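Local coordinates for protein NUDIX hydrolase (Alicyclobacillus acidocaldarius subsp. acidocaldarius, PDB 3QSJ) that probably hydrolyses phosphorus-containing acid anhydrides, in the manner of Nudix hydrolases, with the help of divalent metal ions such as magnesium or manganese, at residues A11-I16 against W89-R94; R183-R188 against A202-L207. All blocks are in the same frame, centred on the assembly; numbering follows the deposited sequence.

The two contacts sit on opposite faces of strand 7-18. Contact 1 lies deep, its centre about 6 Å from the centre of the chain, and joins a central strand to the turn after helix 72-87, on the calcium-binding side. Contact 2 is more peripheral, about 16 Å from that centre, and pairs helices 182-190 and 198-209 away from the metal. Both depend on apolar packing, but contact 1 uses branched aliphatic side chains alone, whereas contact 2 also enlists the methylene chain of an exposed lysine. They meet through the sheet strand: Val14 CG1 of contact 1 is 3.6 Å from Val203 CG1 of contact 2, and Ile16 packs on Leu207.

Contact 1. Residues A11-I16 against W89-R94; sequences ATLVVI and WLLAVR
Val15 and Leu91 are the closest backbone positions of this contact, yet their CA atoms are 9.1 Å apart, so strand 11-16 and the segment Trp89-Arg94 meet through side chains and not as paired strands. The arrangement belongs to the Nudix fold: strand 7-18 runs through the mixed sheet, and Trp89-Arg94 follows helix 72-87, which supplies the metal ligands Glu82 and Glu86. The chain passes through a left-handed helical conformation at Ala92 (phi 55°, psi 39°) before the short strand 93-94.

Leu91 does the reaching. It was modelled in two conformers; the distances to its CD2 hold for one of them and are less certain for that reason. Its CG stands beside the backbone N (chi1 -81°), and CD2 extends toward the strand. Leu13 and Val15, two residues apart, direct their side chains to this same face of the sheet. Leu13 comes in at a slant, its CD2 3.8 Å from Leu91 CD2, while Val15 meets the leucine tip to tip. Leu13 and Leu91 both also touch Leu80 of helix 72-87, and Phe157 and Cys159 of strand 151-160 add to this core. Branched aliphatic residues suit this buried place, where the touching side chains are all apolar. In the conformer described, both branches of Val15 straddle a single methyl: CG2 is 3.6 Å and CG1 3.7 Å from Leu91 CD2.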
ATOM      1  N   ALA A  11      -0.470   6.434  -4.556  1.00 16.74           N
ATOM      2  CA  ALA A  11      -0.996   5.061  -4.541  1.00 14.97           C
ATOM      3  C   ALA A  11      -0.829   4.496  -3.197  1.00 15.26           C
ATOM      4  O   ALA A  11       0.062   4.893  -2.413  1.00 17.30           O
ATOM      5  CB  ALA A  11      -0.268   4.172  -5.549  1.00 16.51           C
ATOM      6  N   THR A  12      -1.719   3.566  -2.900  1.00 13.95           N
ATOM      7  CA  THR A  12      -1.807   2.924  -1.603  1.00 13.68           C
ATOM      8  C   THR A  12      -1.930   1.421  -1.780  1.00 16.64           C
ATOM      9  O   THR A  12      -2.668   0.966  -2.655  1.00 16.32           O
ATOM     10  CB  THR A  12      -3.032   3.498  -0.860  1.00 19.70           C
ATOM     11  OG1 THR A  12      -2.821   4.901  -0.685  1.00 23.48           O
ATOM     12  CG2 THR A  12      -3.145   2.921   0.527  1.00 23.12           C
ATOM     13  N   LEU A  13      -1.316   0.671  -0.853  1.00 14.70           N
ATOM     14  CA  LEU A  13      -1.351  -0.795  -0.901  1.00 13.31           C
ATOM     15  C   LEU A  13      -2.096  -1.326   0.287  1.00 16.11           C
ATOM     16  O   LEU A  13      -1.764  -1.041   1.445  1.00 15.56           O
ATOM     17  CB  LEU A  13       0.065  -1.408  -0.929  1.00 12.02           C
ATOM     18  CG  LEU A  13       0.111  -2.892  -1.324  1.00 17.41           C
ATOM     19  CD1 LEU A  13      -0.534  -3.099  -2.707  1.00 15.53           C
ATOM     20  CD2 LEU A  13       1.584  -3.397  -1.269  1.00 17.63           C
ATOM     21  N   VAL A  14      -3.091  -2.191  -0.000  1.00 12.94           N
ATOM     22  CA  VAL A  14      -3.940  -2.788   1.019  1.00 12.97           C
ATOM     23  C   VAL A  14      -3.450  -4.223   1.067  1.00 16.30           C
ATOM     24  O   VAL A  14      -3.746  -5.016   0.143  1.00 15.31           O
ATOM     25  CB  VAL A  14      -5.433  -2.679   0.620  1.00 14.95           C
ATOM     26  CG1 VAL A  14      -6.340  -3.266   1.721  1.00 16.18           C
ATOM     27  CG2 VAL A  14      -5.815  -1.219   0.319  1.00 14.96           C
ATOM     28  N   VAL A  15      -2.686  -4.546   2.111  1.00 15.37           N
ATOM     29  CA  VAL A  15      -2.076  -5.890   2.242  1.00 15.81           C
ATOM     30  C   VAL A  15      -2.933  -6.669   3.220  1.00 17.60           C
ATOM     31  O   VAL A  15      -3.070  -6.280   4.390  1.00 16.49           O
ATOM     32  CB  VAL A  15      -0.606  -5.780   2.727  1.00 18.45           C
ATOM     33  CG1 VAL A  15       0.069  -7.158   2.718  1.00 17.37           C
ATOM     34  CG2 VAL A  15       0.192  -4.781   1.864  1.00 18.06           C
ATOM     35  N   ILE A  16      -3.478  -7.779   2.763  1.00 15.03           N
ATOM     36  CA  ILE A  16      -4.380  -8.586   3.598  1.00 13.62           C
ATOM     37  C   ILE A  16      -4.000 -10.030   3.809  1.00 18.43           C
ATOM     38  O   ILE A  16      -3.153 -10.568   3.108  1.00 17.39           O
ATOM     39  CB  ILE A  16      -5.805  -8.580   2.952  1.00 15.49           C
ATOM     40  CG1 ILE A  16      -5.833  -9.363   1.588  1.00 15.44           C
ATOM     41  CG2 ILE A  16      -6.375  -7.167   2.863  1.00 15.96           C
ATOM     42  CD1 ILE A  16      -7.311  -9.542   0.985  1.00 19.49           C
ATOM     43  N   TRP A  89       8.969  -4.507   4.259  1.00 19.91           N
ATOM     44  CA  TRP A  89       8.796  -5.737   3.464  1.00 19.75           C
ATOM     45  C   TRP A  89       8.624  -5.316   1.995  1.00 19.90           C
ATOM     46  O   TRP A  89       7.807  -4.416   1.694  1.00 16.76           O
ATOM     47  CB  TRP A  89       7.553  -6.551   3.899  1.00 19.55           C
ATOM     48  CG  TRP A  89       7.710  -7.185   5.270  1.00 20.36           C
ATOM     49  CD1 TRP A  89       7.469  -6.593   6.474  1.00 23.60           C
ATOM     50  CD2 TRP A  89       8.094  -8.538   5.563  1.00 20.88           C
ATOM     51  NE1 TRP A  89       7.790  -7.451   7.504  1.00 24.48           N
ATOM     52  CE2 TRP A  89       8.181  -8.651   6.974  1.00 25.43           C
ATOM     53  CE3 TRP A  89       8.491  -9.629   4.773  1.00 24.22           C
ATOM     54  CZ2 TRP A  89       8.552  -9.848   7.611  1.00 26.39           C
ATOM     55  CZ3 TRP A  89       8.798 -10.822   5.399  1.00 26.24           C
ATOM     56  CH2 TRP A  89       8.793 -10.933   6.800  1.00 27.47           C
ATOM     57  N   LEU A  90       9.308  -6.033   1.094  1.00 17.70           N
ATOM     58  CA  LEU A  90       9.113  -5.853  -0.349  1.00 19.79           C
ATOM     59  C   LEU A  90       8.234  -6.940  -0.764  1.00 22.40           C
ATOM     60  O   LEU A  90       8.624  -8.128  -0.692  1.00 21.31           O
ATOM     61  CB  LEU A  90      10.411  -5.975  -1.172  1.00 21.44           C
ATOM     62  CG  LEU A  90      11.177  -4.717  -1.427  1.00 24.12           C
ATOM     63  CD1 LEU A  90      12.584  -5.024  -1.962  1.00 24.60           C
ATOM     64  CD2 LEU A  90      10.421  -3.773  -2.355  1.00 19.63           C
ATOM     65  N   LEU A  91       7.034  -6.579  -1.195  0.52 17.51           N
ATOM     66  CA  LEU A  91       6.030  -7.528  -1.650  0.52 16.38           C
ATOM     67  C   LEU A  91       6.142  -7.765  -3.128  0.52 19.14           C
ATOM     68  O   LEU A  91       6.578  -6.877  -3.880  0.52 17.84           O
ATOM     69  CB  LEU A  91       4.616  -6.996  -1.375  0.52 17.27           C
ATOM     70  CG  LEU A  91       4.109  -7.191   0.061  0.52 22.35           C
ATOM     71  CD1 LEU A  91       4.952  -6.498   1.020  0.52 20.59           C
ATOM     72  CD2 LEU A  91       2.787  -6.665   0.195  0.52 23.85           C
ATOM     73  N   ALA A  92       5.686  -8.967  -3.551  1.00 16.24           N
ATOM     74  CA  ALA A  92       5.570  -9.311  -4.996  1.00 15.44           C
ATOM     75  C   ALA A  92       6.866  -9.138  -5.785  1.00 19.69           C
ATOM     76  O   ALA A  92       6.825  -8.816  -6.960  1.00 22.08           O
ATOM     77  CB  ALA A  92       4.454  -8.458  -5.646  1.00 15.44           C
ATOM     78  N   VAL A  93       7.976  -9.484  -5.188  1.00 14.77           N
ATOM     79  CA  VAL A  93       9.274  -9.433  -5.902  1.00 13.15           C
ATOM     80  C   VAL A  93       9.627 -10.850  -6.378  1.00 18.34           C
ATOM     81  O   VAL A  93       9.405 -11.845  -5.633  1.00 17.23           O
ATOM     82  CB  VAL A  93      10.370  -8.798  -5.009  1.00 17.38           C
ATOM     83  CG1 VAL A  93      11.790  -8.955  -5.604  1.00 19.24           C
ATOM     84  CG2 VAL A  93      10.063  -7.306  -4.782  1.00 16.61           C
ATOM     85  N   ARG A  94      10.243 -10.936  -7.590  1.00 15.19           N
ATOM     86  CA  ARG A  94      10.720 -12.235  -8.085  1.00 16.56           C
ATOM     87  C   ARG A  94      11.892 -12.019  -9.038  1.00 19.33           C
ATOM     88  O   ARG A  94      12.124 -10.894  -9.492  1.00 18.28           O
ATOM     89  CB  ARG A  94       9.569 -12.921  -8.861  1.00 16.40           C
ATOM     90  CG  ARG A  94       8.947 -12.026  -9.926  1.00 19.22           C
ATOM     91  CD  ARG A  94       8.131 -12.874 -10.892  1.00 18.37           C
ATOM     92  NE  ARG A  94       9.032 -13.436 -11.889  1.00 17.98           N
ATOM     93  CZ  ARG A  94       8.611 -14.046 -12.984  1.00 21.93           C
ATOM     94  NH1 ARG A  94       7.306 -14.133 -13.244  1.00 21.43           N
ATOM     95  NH2 ARG A  94       9.486 -14.531 -13.855  1.00 20.28           N
TER

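Contact 2. Residues R183-R188 against A202-L207; sequences RDMLTR and AVLKAL
Leu186 overlaps the aliphatic part of Lys205 across the helix pair, the two side chains crossing at about a right angle. With its CG anti to the backbone N (chi1 -175°), Leu186 extends its methyls to the neighbouring helix, where CD2 lies 3.7 Å from Lys205 CG and CD1 4.0 Å from the same carbon. Lysine serves well at this edge: its methylenes cover a buried leucine while the chain runs on, extended, from an exposed position.

Deeper in, Leu204 slants across selenomethionine Met185, its CD1 4.0 Å from Met185 CG. Beyond CG, Met185 bends away from Leu204; its side chain also packs on Val28 of strand 24-31. Leu204 also reaches Val26, which makes a leucine apt for a site between helix and sheet. On the outer side of helix 182-190, Arg183 O accepts two bonds from Thr187, from N and from OG1 (each 3.0 Å), arriving from opposite faces of the carbonyl plane.

The segment axes approach to 9.2 Å, with 139° between their N-to-C directions. Such an obliquely antiparallel pair, laid on the sheet face away from the metal-binding helix 72-87, forms one outer layer of the alpha/beta/alpha sandwich of Nudix hydrolases.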
ATOM      1  N   ARG A 183     -12.660  -5.429  10.703  1.00 28.45           N
ATOM      2  CA  ARG A 183     -13.844  -5.111  11.544  1.00 29.30           C
ATOM      3  C   ARG A 183     -13.477  -4.243  12.777  1.00 38.13           C
ATOM      4  O   ARG A 183     -14.179  -3.251  13.076  1.00 39.71           O
ATOM      5  CB  ARG A 183     -14.510  -6.428  11.981  1.00 31.93           C
ATOM      6  CG  ARG A 183     -15.969  -6.295  12.394  1.00 43.51           C
ATOM      7  CD  ARG A 183     -16.557  -7.656  12.752  1.00 50.71           C
ATOM      8  NE  ARG A 183     -16.532  -8.596  11.625  1.00 57.53           N
ATOM      9  CZ  ARG A 183     -17.542  -8.786  10.779  1.00 78.40           C
ATOM     10  NH1 ARG A 183     -17.428  -9.661   9.789  1.00 69.28           N
ATOM     11  NH2 ARG A 183     -18.674  -8.098  10.917  1.00 61.72           N
ATOM     12  N   ASP A 184     -12.404  -4.645  13.506  1.00 36.42           N
ATOM     13  CA  ASP A 184     -11.864  -3.980  14.710  1.00 37.94           C
ATOM     14  C   ASP A 184     -11.560  -2.518  14.385  1.00 40.70           C
ATOM     15  O   ASP A 184     -12.035  -1.612  15.063  1.00 41.83           O
ATOM     16  CB  ASP A 184     -10.527  -4.641  15.158  1.00 39.94           C
ATOM     17  CG  ASP A 184     -10.563  -5.794  16.155  1.00 49.41           C
ATOM     18  OD1 ASP A 184     -11.603  -6.484  16.229  1.00 49.61           O
ATOM     19  OD2 ASP A 184      -9.503  -6.059  16.801  1.00 50.56           O
HETATM   20  N   MSE A 185     -10.768  -2.302  13.326  1.00 30.74           N
HETATM   21  CA  MSE A 185     -10.323  -0.986  12.898  1.00 26.81           C
HETATM   22  C   MSE A 185     -11.487  -0.115  12.443  1.00 30.22           C
HETATM   23  O   MSE A 185     -11.592   1.045  12.844  1.00 30.06           O
HETATM   24  CB  MSE A 185      -9.303  -1.123  11.777  1.00 26.04           C
HETATM   25  CG  MSE A 185      -8.620   0.178  11.482  1.00 31.06           C
HETATM   26 SE   MSE A 185      -7.968   1.067  13.080  0.59 39.05          SE
HETATM   27  CE  MSE A 185      -6.573  -0.005  13.499  1.00 34.59           C
ATOM     28  N   LEU A 186     -12.394  -0.698  11.691  1.00 26.59           N
ATOM     29  CA  LEU A 186     -13.596  -0.001  11.226  1.00 30.04           C
ATOM     30  C   LEU A 186     -14.408   0.561  12.394  1.00 34.72           C
ATOM     31  O   LEU A 186     -14.775   1.732  12.370  1.00 35.44           O
ATOM     32  CB  LEU A 186     -14.488  -0.935  10.359  1.00 30.69           C
ATOM     33  CG  LEU A 186     -15.731  -0.262   9.722  1.00 37.51           C
ATOM     34  CD1 LEU A 186     -15.356   1.007   8.916  1.00 37.27           C
ATOM     35  CD2 LEU A 186     -16.497  -1.220   8.878  1.00 37.90           C
ATOM     36  N   THR A 187     -14.672  -0.271  13.427  1.00 34.09           N
ATOM     37  CA  THR A 187     -15.456   0.103  14.594  1.00 35.79           C
ATOM     38  C   THR A 187     -14.774   1.257  15.318  1.00 40.73           C
ATOM     39  O   THR A 187     -15.441   2.235  15.677  1.00 41.81           O
ATOM     40  CB  THR A 187     -15.716  -1.150  15.443  1.00 42.30           C
ATOM     41  OG1 THR A 187     -16.498  -2.052  14.649  1.00 41.66           O
ATOM     42  CG2 THR A 187     -16.420  -0.849  16.754  1.00 40.71           C
ATOM     43  N   ARG A 188     -13.423   1.209  15.392  1.00 35.53           N
ATOM     44  CA  ARG A 188     -12.640   2.246  16.051  1.00 34.86           C
ATOM     45  C   ARG A 188     -12.721   3.572  15.334  1.00 36.77           C
ATOM     46  O   ARG A 188     -12.722   4.600  15.994  1.00 39.11           O
ATOM     47  CB  ARG A 188     -11.203   1.806  16.267  1.00 39.55           C
ATOM     48  CG  ARG A 188     -11.136   0.669  17.276  1.00 51.36           C
ATOM     49  CD  ARG A 188      -9.742   0.484  17.788  1.00 51.12           C
ATOM     50  NE  ARG A 188      -9.367   1.595  18.658  1.00 53.96           N
ATOM     51  CZ  ARG A 188      -8.120   1.878  19.004  1.00 70.11           C
ATOM     52  NH1 ARG A 188      -7.113   1.134  18.552  1.00 46.97           N
ATOM     53  NH2 ARG A 188      -7.864   2.907  19.799  1.00 63.79           N
ATOM     54  N   ALA A 202     -13.950   3.073   3.370  1.00 24.75           N
ATOM     55  CA  ALA A 202     -14.638   2.330   2.309  1.00 25.84           C
ATOM     56  C   ALA A 202     -13.874   1.020   2.000  1.00 23.49           C
ATOM     57  O   ALA A 202     -14.511  -0.018   1.813  1.00 24.58           O
ATOM     58  CB  ALA A 202     -14.813   3.224   1.085  1.00 27.60           C
ATOM     59  N   VAL A 203     -12.527   1.012   2.113  1.00 18.43           N
ATOM     60  CA  VAL A 203     -11.782  -0.251   1.935  1.00 19.55           C
ATOM     61  C   VAL A 203     -12.077  -1.200   3.089  1.00 23.03           C
ATOM     62  O   VAL A 203     -12.337  -2.377   2.860  1.00 23.00           O
ATOM     63  CB  VAL A 203     -10.244  -0.032   1.813  1.00 19.97           C
ATOM     64  CG1 VAL A 203      -9.462  -1.381   1.862  1.00 19.59           C
ATOM     65  CG2 VAL A 203      -9.908   0.738   0.524  1.00 20.35           C
ATOM     66  N   LEU A 204     -12.045  -0.696   4.337  1.00 22.68           N
ATOM     67  CA  LEU A 204     -12.337  -1.542   5.506  1.00 23.46           C
ATOM     68  C   LEU A 204     -13.720  -2.164   5.455  1.00 26.67           C
ATOM     69  O   LEU A 204     -13.854  -3.362   5.700  1.00 27.26           O
ATOM     70  CB  LEU A 204     -12.121  -0.782   6.797  1.00 23.28           C
ATOM     71  CG  LEU A 204     -10.708  -0.259   7.013  1.00 22.83           C
ATOM     72  CD1 LEU A 204     -10.742   0.783   8.113  1.00 23.67           C
ATOM     73  CD2 LEU A 204      -9.686  -1.417   7.338  1.00 22.97           C
ATOM     74  N   LYS A 205     -14.737  -1.394   5.049  1.00 25.01           N
ATOM     75  CA  LYS A 205     -16.097  -1.931   4.916  1.00 25.75           C
ATOM     76  C   LYS A 205     -16.133  -3.027   3.836  1.00 26.45           C
ATOM     77  O   LYS A 205     -16.824  -4.045   4.029  1.00 25.99           O
ATOM     78  CB  LYS A 205     -17.109  -0.838   4.526  1.00 29.44           C
ATOM     79  CG  LYS A 205     -17.381   0.203   5.579  1.00 28.56           C
ATOM     80  CD  LYS A 205     -18.387   1.235   5.025  1.00 37.63           C
ATOM     81  CE  LYS A 205     -18.699   2.321   6.024  1.00 53.20           C
ATOM     82  NZ  LYS A 205     -19.156   3.566   5.359  1.00 60.65           N
ATOM     83  N   ALA A 206     -15.372  -2.835   2.714  1.00 24.14           N
ATOM     84  CA  ALA A 206     -15.331  -3.822   1.606  1.00 24.94           C
ATOM     85  C   ALA A 206     -14.717  -5.100   2.122  1.00 26.21           C
ATOM     86  O   ALA A 206     -15.222  -6.174   1.853  1.00 25.04           O
ATOM     87  CB  ALA A 206     -14.517  -3.293   0.418  1.00 26.01           C
ATOM     88  N   LEU A 207     -13.618  -4.994   2.875  1.00 23.42           N
ATOM     89  CA  LEU A 207     -12.953  -6.165   3.480  1.00 22.61           C
ATOM     90  C   LEU A 207     -13.864  -6.895   4.499  1.00 27.69           C
ATOM     91  O   LEU A 207     -13.913  -8.132   4.521  1.00 27.52           O
ATOM     92  CB  LEU A 207     -11.685  -5.691   4.184  1.00 21.07           C
ATOM     93  CG  LEU A 207     -10.533  -5.236   3.261  1.00 20.17           C
ATOM     94  CD1 LEU A 207      -9.330  -4.801   4.108  1.00 21.50           C
ATOM     95  CD2 LEU A 207     -10.155  -6.338   2.260  1.00 22.72           C
TER